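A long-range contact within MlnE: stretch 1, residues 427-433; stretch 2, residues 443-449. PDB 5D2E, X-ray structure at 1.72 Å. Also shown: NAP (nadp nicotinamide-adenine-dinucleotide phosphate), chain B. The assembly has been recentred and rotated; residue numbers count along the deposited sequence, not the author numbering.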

ATOM      1  N   CYS A 427      -1.108   0.269   1.553  1.00 25.25           N
ATOM      2  CA  CYS A 427      -1.730   0.520   2.826  1.00 25.74           C
ATOM      3  C   CYS A 427      -1.533  -0.649   3.838  1.00 28.30           C
ATOM      4  O   CYS A 427      -1.151  -0.398   4.979  1.00 26.79           O
ATOM      5  N   MET A 428      -1.692  -1.890   3.410  1.00 25.40           N
ATOM      6  CA  MET A 428      -1.331  -3.026   4.241  1.00 25.77           C
ATOM      7  C   MET A 428       0.112  -3.022   4.650  1.00 24.47           C
ATOM      8  O   MET A 428       0.430  -3.351   5.780  1.00 25.93           O
ATOM      9  N   ASP A 429       1.005  -2.720   3.710  1.00 26.74           N
ATOM     10  CA  ASP A 429       2.399  -2.686   3.981  1.00 24.38           C
ATOM     11  C   ASP A 429       2.728  -1.714   5.170  1.00 27.29           C
ATOM     12  O   ASP A 429       3.498  -2.079   6.087  1.00 26.19           O
ATOM     13  N   GLY A 430       2.136  -0.522   5.146  1.00 27.04           N
ATOM     14  CA  GLY A 430       2.279   0.446   6.231  1.00 27.14           C
ATOM     15  C   GLY A 430       1.517   0.073   7.511  1.00 26.27           C
ATOM     16  O   GLY A 430       1.981   0.376   8.633  1.00 26.61           O
ATOM     17  N   PHE A 431       0.440  -0.697   7.371  1.00 26.11           N
ATOM     18  CA  PHE A 431      -0.353  -1.072   8.510  1.00 26.58           C
ATOM     19  C   PHE A 431       0.405  -1.979   9.470  1.00 26.67           C
ATOM     20  O   PHE A 431       0.064  -2.079  10.657  1.00 24.99           O
ATOM     21  N   THR A 432       1.431  -2.668   8.947  1.00 24.86           N
ATOM     22  CA  THR A 432       2.262  -3.491   9.767  1.00 26.72           C
ATOM     23  C   THR A 432       2.819  -2.643  10.944  1.00 26.10           C
ATOM     24  O   THR A 432       2.995  -3.171  12.068  1.00 28.08           O
ATOM     25  N   GLN A 433       3.117  -1.376  10.705  1.00 25.27           N
ATOM     26  CA  GLN A 433       3.685  -0.520  11.760  1.00 26.62           C
ATOM     27  C   GLN A 433       2.654  -0.173  12.818  1.00 26.99           C
ATOM     28  O   GLN A 433       3.027   0.108  13.937  1.00 26.75           O
ATOM     29  N   LYS A 443       3.470 -12.722  14.964  1.00 30.95           N
ATOM     30  CA  LYS A 443       4.183 -12.222  13.818  1.00 32.05           C
ATOM     31  C   LYS A 443       3.213 -11.409  12.952  1.00 30.83           C
ATOM     32  O   LYS A 443       2.047 -11.828  12.753  1.00 34.06           O
ATOM     33  N   THR A 444       3.648 -10.215  12.581  1.00 27.00           N
ATOM     34  CA  THR A 444       2.945  -9.356  11.634  1.00 25.61           C
ATOM     35  C   THR A 444       3.794  -9.313  10.371  1.00 27.21           C
ATOM     36  O   THR A 444       4.986  -9.075  10.433  1.00 27.63           O
ATOM     37  N   LEU A 445       3.181  -9.587   9.196  1.00 27.30           N
ATOM     38  CA  LEU A 445       3.955  -9.581   7.976  1.00 27.37           C
ATOM     39  C   LEU A 445       3.055  -9.215   6.800  1.00 25.60           C
ATOM     40  O   LEU A 445       1.916  -9.678   6.721  1.00 26.65           O
ATOM     41  N   SER A 446       3.561  -8.337   5.939  1.00 25.64           N
ATOM     42  CA  SER A 446       2.964  -8.073   4.675  1.00 25.08           C
ATOM     43  C   SER A 446       3.940  -8.585   3.643  1.00 25.95           C
ATOM     44  O   SER A 446       5.104  -8.199   3.668  1.00 26.70           O
ATOM     45  N   ILE A 447       3.438  -9.421   2.704  1.00 25.65           N
ATOM     46  CA  ILE A 447       4.258  -9.945   1.623  1.00 25.78           C
ATOM     47  C   ILE A 447       3.877  -9.326   0.277  1.00 24.17           C
ATOM     48  O   ILE A 447       2.727  -9.457  -0.143  1.00 26.59           O
ATOM     49  N   ASN A 448       4.814  -8.644  -0.373  1.00 23.39           N
ATOM     50  CA  ASN A 448       4.532  -8.073  -1.669  1.00 24.83           C
ATOM     51  C   ASN A 448       4.794  -9.194  -2.747  1.00 26.76           C
ATOM     52  O   ASN A 448       5.941  -9.374  -3.254  1.00 26.43           O
ATOM     53  N   TRP A 449       3.739  -9.924  -3.022  1.00 28.05           N
ATOM     54  CA  TRP A 449       3.793 -10.982  -4.044  1.00 30.40           C
ATOM     55  C   TRP A 449       3.845 -10.457  -5.491  1.00 30.48           C
ATOM     56  O   TRP A 449       3.163  -9.507  -5.827  1.00 29.24           O
TER

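Residues 427-433 form part of a helix that lies nearly antiparallel to the strand 443-449, the axes approaching to 7.6 Å with 159° between their N-to-C directions. The contact is small, burying 263 Å² in all, and its strongest links are polar. On the strand, Thr 444 and Ser 446 direct their CA-to-CB bonds toward the helix, whereas those of Leu 445 and Ile 447 point away, the alternation expected of an extended chain.

Asp 429 is the hub. Its CA-to-CB bond runs sideways, but the m rotamer (chi1 -58°) brings the carboxylate nearer the strand, where each oxygen accepts a hydrogen bond. Ser 446, with chi1 t at -174°, donates from OG to OD1 of Asp 429 at 2.6 Å. Asn 448, whose CA-to-CB bond is also sideways, uses an m rotamer (chi1 -61°) to reach back, and its ND2 donates to OD2 of Asp 429 at 2.9 Å with a nearly straight N-H...O angle of 165°. A carboxylate suits this buried site because it offers two acceptors to two neutral donors, a short hydroxyl close by and a longer amide from two residues further along the strand. Some of these atoms also have partners elsewhere in the structure: OD1 of Asp 429 and both OD1 and ND2 of Asn 448 are hydrogen-bonded there as well.

One helical turn on, Thr 432 points toward the strand and provides the helix side of the methyl packing. Its p rotamer (chi1 57°) lets OG1 donate to the backbone O of Asp 429 at 2.7 Å, so the hydroxyl is satisfied within the helix itself. The methyl CG2 meets the strand instead, lying 3.8 Å from CB of Ser 446. Thr 444, in the m rotamer (chi1 -72°), presents its own methyl, with CG2 3.7 Å from CA of Thr 432. Its OG1 is hydrogen-bonded to a residue just beyond the stretches. A beta-branched threonine fits both positions, giving a compact methyl for packing and a hydroxyl whose listed partner does not lie across the contact.

Met 428 also points toward the strand, in the m, t, m conformation, but adds little: its CB stays 4.2 Å from OG of Ser 446. Gly 430 falls on the side of the helix turned from the strand. At the strand's far end, the backbone O of Trp 449 lies 3.3 Å from C5N of NAP, bringing the stretch up to the nicotinamide ring of the bound cofactor.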

ATOM      1  CB  CYS A 427      -3.148   0.905   2.617  1.00 32.31           C
ATOM      2  SG  CYS A 427      -3.916   1.366   4.144  1.00 40.98           S
ATOM      3  CB  MET A 428      -1.658  -4.365   3.541  1.00 26.90           C
ATOM      4  CG  MET A 428      -3.101  -4.468   3.180  1.00 27.15           C
ATOM      5  SD  MET A 428      -3.752  -6.078   2.741  1.00 27.43           S
ATOM      6  CE  MET A 428      -2.709  -6.546   1.361  1.00 29.35           C
ATOM      7  CB  ASP A 429       3.226  -2.261   2.782  1.00 27.23           C
ATOM      8  CG  ASP A 429       3.038  -3.153   1.542  1.00 28.44           C
ATOM      9  OD1 ASP A 429       2.566  -4.293   1.654  1.00 27.71           O
ATOM     10  OD2 ASP A 429       3.446  -2.679   0.461  1.00 29.40           O
ATOM     11  CB  PHE A 431      -1.683  -1.702   8.082  1.00 26.06           C
ATOM     12  CG  PHE A 431      -2.653  -1.910   9.224  1.00 24.82           C
ATOM     13  CD1 PHE A 431      -3.293  -0.822   9.824  1.00 26.55           C
ATOM     14  CD2 PHE A 431      -2.896  -3.183   9.741  1.00 24.56           C
ATOM     15  CE1 PHE A 431      -4.179  -1.007  10.898  1.00 26.15           C
ATOM     16  CE2 PHE A 431      -3.822  -3.371  10.759  1.00 27.29           C
ATOM     17  CZ  PHE A 431      -4.453  -2.303  11.362  1.00 25.96           C
ATOM     18  CB  THR A 432       3.493  -4.047   9.034  1.00 25.78           C
ATOM     19  OG1 THR A 432       4.229  -2.965   8.515  1.00 27.61           O
ATOM     20  CG2 THR A 432       3.122  -5.027   7.894  1.00 27.12           C
ATOM     21  CB  GLN A 433       4.165   0.780  11.159  1.00 30.53           C
ATOM     22  CG  GLN A 433       5.384   0.592  10.277  1.00 37.08           C
ATOM     23  CD  GLN A 433       5.933   1.979   9.855  1.00 48.73           C
ATOM     24  OE1 GLN A 433       6.153   2.889  10.710  1.00 43.93           O
ATOM     25  NE2 GLN A 433       6.096   2.173   8.536  1.00 47.77           N
ATOM     26  CB  LYS A 443       4.813 -13.364  13.027  1.00 35.48           C
ATOM     27  CG  LYS A 443       5.537 -12.850  11.782  1.00 40.37           C
ATOM     28  CD  LYS A 443       6.829 -13.548  11.422  1.00 48.44           C
ATOM     29  CE  LYS A 443       7.667 -12.715  10.469  1.00 45.15           C
ATOM     30  NZ  LYS A 443       8.463 -11.578  10.983  1.00 47.80           N
ATOM     31  CB  THR A 444       2.788  -7.937  12.209  1.00 26.84           C
ATOM     32  OG1 THR A 444       1.817  -8.005  13.230  1.00 30.93           O
ATOM     33  CG2 THR A 444       2.278  -6.969  11.160  1.00 30.15           C
ATOM     34  CB  LEU A 445       4.510 -10.962   7.737  1.00 30.87           C
ATOM     35  CG  LEU A 445       5.203 -11.208   6.416  1.00 29.55           C
ATOM     36  CD1 LEU A 445       6.461 -10.389   6.252  1.00 29.74           C
ATOM     37  CD2 LEU A 445       5.555 -12.672   6.237  1.00 35.39           C
ATOM     38  CB  SER A 446       2.757  -6.552   4.439  1.00 25.26           C
ATOM     39  OG  SER A 446       2.027  -6.305   3.199  1.00 29.08           O
ATOM     40  CB  ILE A 447       4.117 -11.476   1.489  1.00 27.88           C
ATOM     41  CG1 ILE A 447       4.465 -12.155   2.792  1.00 30.32           C
ATOM     42  CG2 ILE A 447       4.980 -11.965   0.330  1.00 30.35           C
ATOM     43  CD1 ILE A 447       4.102 -13.652   2.871  1.00 31.17           C
ATOM     44  CB  ASN A 448       5.418  -6.936  -1.955  1.00 26.72           C
ATOM     45  CG  ASN A 448       5.265  -5.782  -0.950  1.00 28.23           C
ATOM     46  OD1 ASN A 448       6.113  -5.618  -0.095  1.00 29.01           O
ATOM     47  ND2 ASN A 448       4.240  -4.963  -1.119  1.00 27.45           N
ATOM     48  CB  TRP A 449       2.541 -11.806  -3.961  1.00 31.14           C
ATOM     49  CG  TRP A 449       2.353 -12.614  -2.748  1.00 28.15           C
ATOM     50  CD1 TRP A 449       1.285 -12.524  -1.876  1.00 30.84           C
ATOM     51  CD2 TRP A 449       3.179 -13.666  -2.245  1.00 26.56           C
ATOM     52  NE1 TRP A 449       1.419 -13.432  -0.903  1.00 29.69           N
ATOM     53  CE2 TRP A 449       2.561 -14.160  -1.095  1.00 28.61           C
ATOM     54  CE3 TRP A 449       4.375 -14.263  -2.671  1.00 28.57           C
ATOM     55  CZ2 TRP A 449       3.079 -15.259  -0.356  1.00 31.73           C
ATOM     56  CZ3 TRP A 449       4.872 -15.401  -1.958  1.00 29.42           C
ATOM     57  CH2 TRP A 449       4.256 -15.832  -0.771  1.00 30.86           C
TER
HETATM   58  PA  NAP B 601      -8.751 -14.342  -6.251  1.00 37.79           P
HETATM   59  O1A NAP B 601      -8.759 -15.834  -6.682  1.00 39.96           O
HETATM   60  O2A NAP B 601      -9.737 -13.324  -6.796  1.00 38.21           O
HETATM   61  O5B NAP B 601      -9.033 -14.435  -4.671  1.00 34.52           O
HETATM   62  C5B NAP B 601      -9.332 -13.247  -3.949  1.00 34.33           C
HETATM   63  C4B NAP B 601     -10.556 -13.613  -3.147  1.00 32.59           C
HETATM   64  O4B NAP B 601     -10.930 -12.454  -2.371  1.00 31.32           O
HETATM   65  C3B NAP B 601     -11.808 -13.975  -3.991  1.00 37.75           C
HETATM   66  O3B NAP B 601     -12.138 -15.359  -3.831  1.00 36.49           O
HETATM   67  C2B NAP B 601     -12.930 -13.108  -3.397  1.00 34.25           C
HETATM   68  O2B NAP B 601     -14.106 -13.849  -3.223  1.00 33.34           O
HETATM   69  C1B NAP B 601     -12.302 -12.604  -2.077  1.00 32.37           C
HETATM   70  N9A NAP B 601     -12.781 -11.298  -1.642  1.00 33.48           N
HETATM   71  C8A NAP B 601     -12.770 -10.104  -2.351  1.00 32.99           C
HETATM   72  N7A NAP B 601     -13.363  -9.093  -1.626  1.00 31.38           N
HETATM   73  C5A NAP B 601     -13.680  -9.619  -0.426  1.00 31.69           C
HETATM   74  C6A NAP B 601     -14.315  -9.135   0.779  1.00 31.87           C
HETATM   75  N6A NAP B 601     -14.664  -7.807   0.825  1.00 36.22           N
HETATM   76  N1A NAP B 601     -14.568 -10.051   1.818  1.00 29.97           N
HETATM   77  C2A NAP B 601     -14.192 -11.338   1.703  1.00 33.64           C
HETATM   78  N3A NAP B 601     -13.592 -11.858   0.597  1.00 35.38           N
HETATM   79  C4A NAP B 601     -13.329 -11.079  -0.458  1.00 32.23           C
HETATM   80  O3  NAP B 601      -7.258 -13.708  -6.412  1.00 39.12           O
HETATM   81  PN  NAP B 601      -5.848 -14.441  -6.079  1.00 41.92           P
HETATM   82  O1N NAP B 601      -5.021 -14.556  -7.347  1.00 44.91           O
HETATM   83  O2N NAP B 601      -6.184 -15.556  -5.123  1.00 40.25           O
HETATM   84  O5D NAP B 601      -5.021 -13.390  -5.170  1.00 47.23           O
HETATM   85  C5D NAP B 601      -5.330 -13.409  -3.747  1.00 47.29           C
HETATM   86  C4D NAP B 601      -4.619 -12.279  -2.990  1.00 45.78           C
HETATM   87  O4D NAP B 601      -3.228 -12.235  -3.272  1.00 42.29           O
HETATM   88  C3D NAP B 601      -5.194 -10.929  -3.439  1.00 46.67           C
HETATM   89  O3D NAP B 601      -5.394 -10.116  -2.296  1.00 40.74           O
HETATM   90  C2D NAP B 601      -4.158 -10.359  -4.391  1.00 49.10           C
HETATM   91  O2D NAP B 601      -4.192  -8.905  -4.444  1.00 49.66           O
HETATM   92  C1D NAP B 601      -2.822 -10.977  -3.888  1.00 46.46           C
HETATM   93  N1N NAP B 601      -1.866 -11.106  -5.018  1.00 48.81           N
HETATM   94  C2N NAP B 601      -2.026 -12.080  -5.987  1.00 47.89           C
HETATM   95  C3N NAP B 601      -1.161 -12.245  -7.085  1.00 47.03           C
HETATM   96  C7N NAP B 601      -1.361 -13.362  -8.147  1.00 50.30           C
HETATM   97  O7N NAP B 601      -0.619 -13.431  -9.130  1.00 41.04           O
HETATM   98  N7N NAP B 601      -2.309 -14.304  -8.047  1.00 47.65           N
HETATM   99  C4N NAP B 601      -0.100 -11.336  -7.200  1.00 41.10           C
HETATM  100  C5N NAP B 601       0.037 -10.323  -6.242  1.00 45.13           C
HETATM  101  C6N NAP B 601      -0.839 -10.234  -5.144  1.00 47.13           C
HETATM  102  P2B NAP B 601     -15.612 -13.191  -3.168  1.00 36.08           P
HETATM  103  O1X NAP B 601     -15.869 -12.433  -4.463  1.00 36.16           O
HETATM  104  O2X NAP B 601     -16.564 -14.407  -2.931  1.00 36.27           O
HETATM  105  O3X NAP B 601     -15.593 -12.246  -1.998  1.00 39.49           O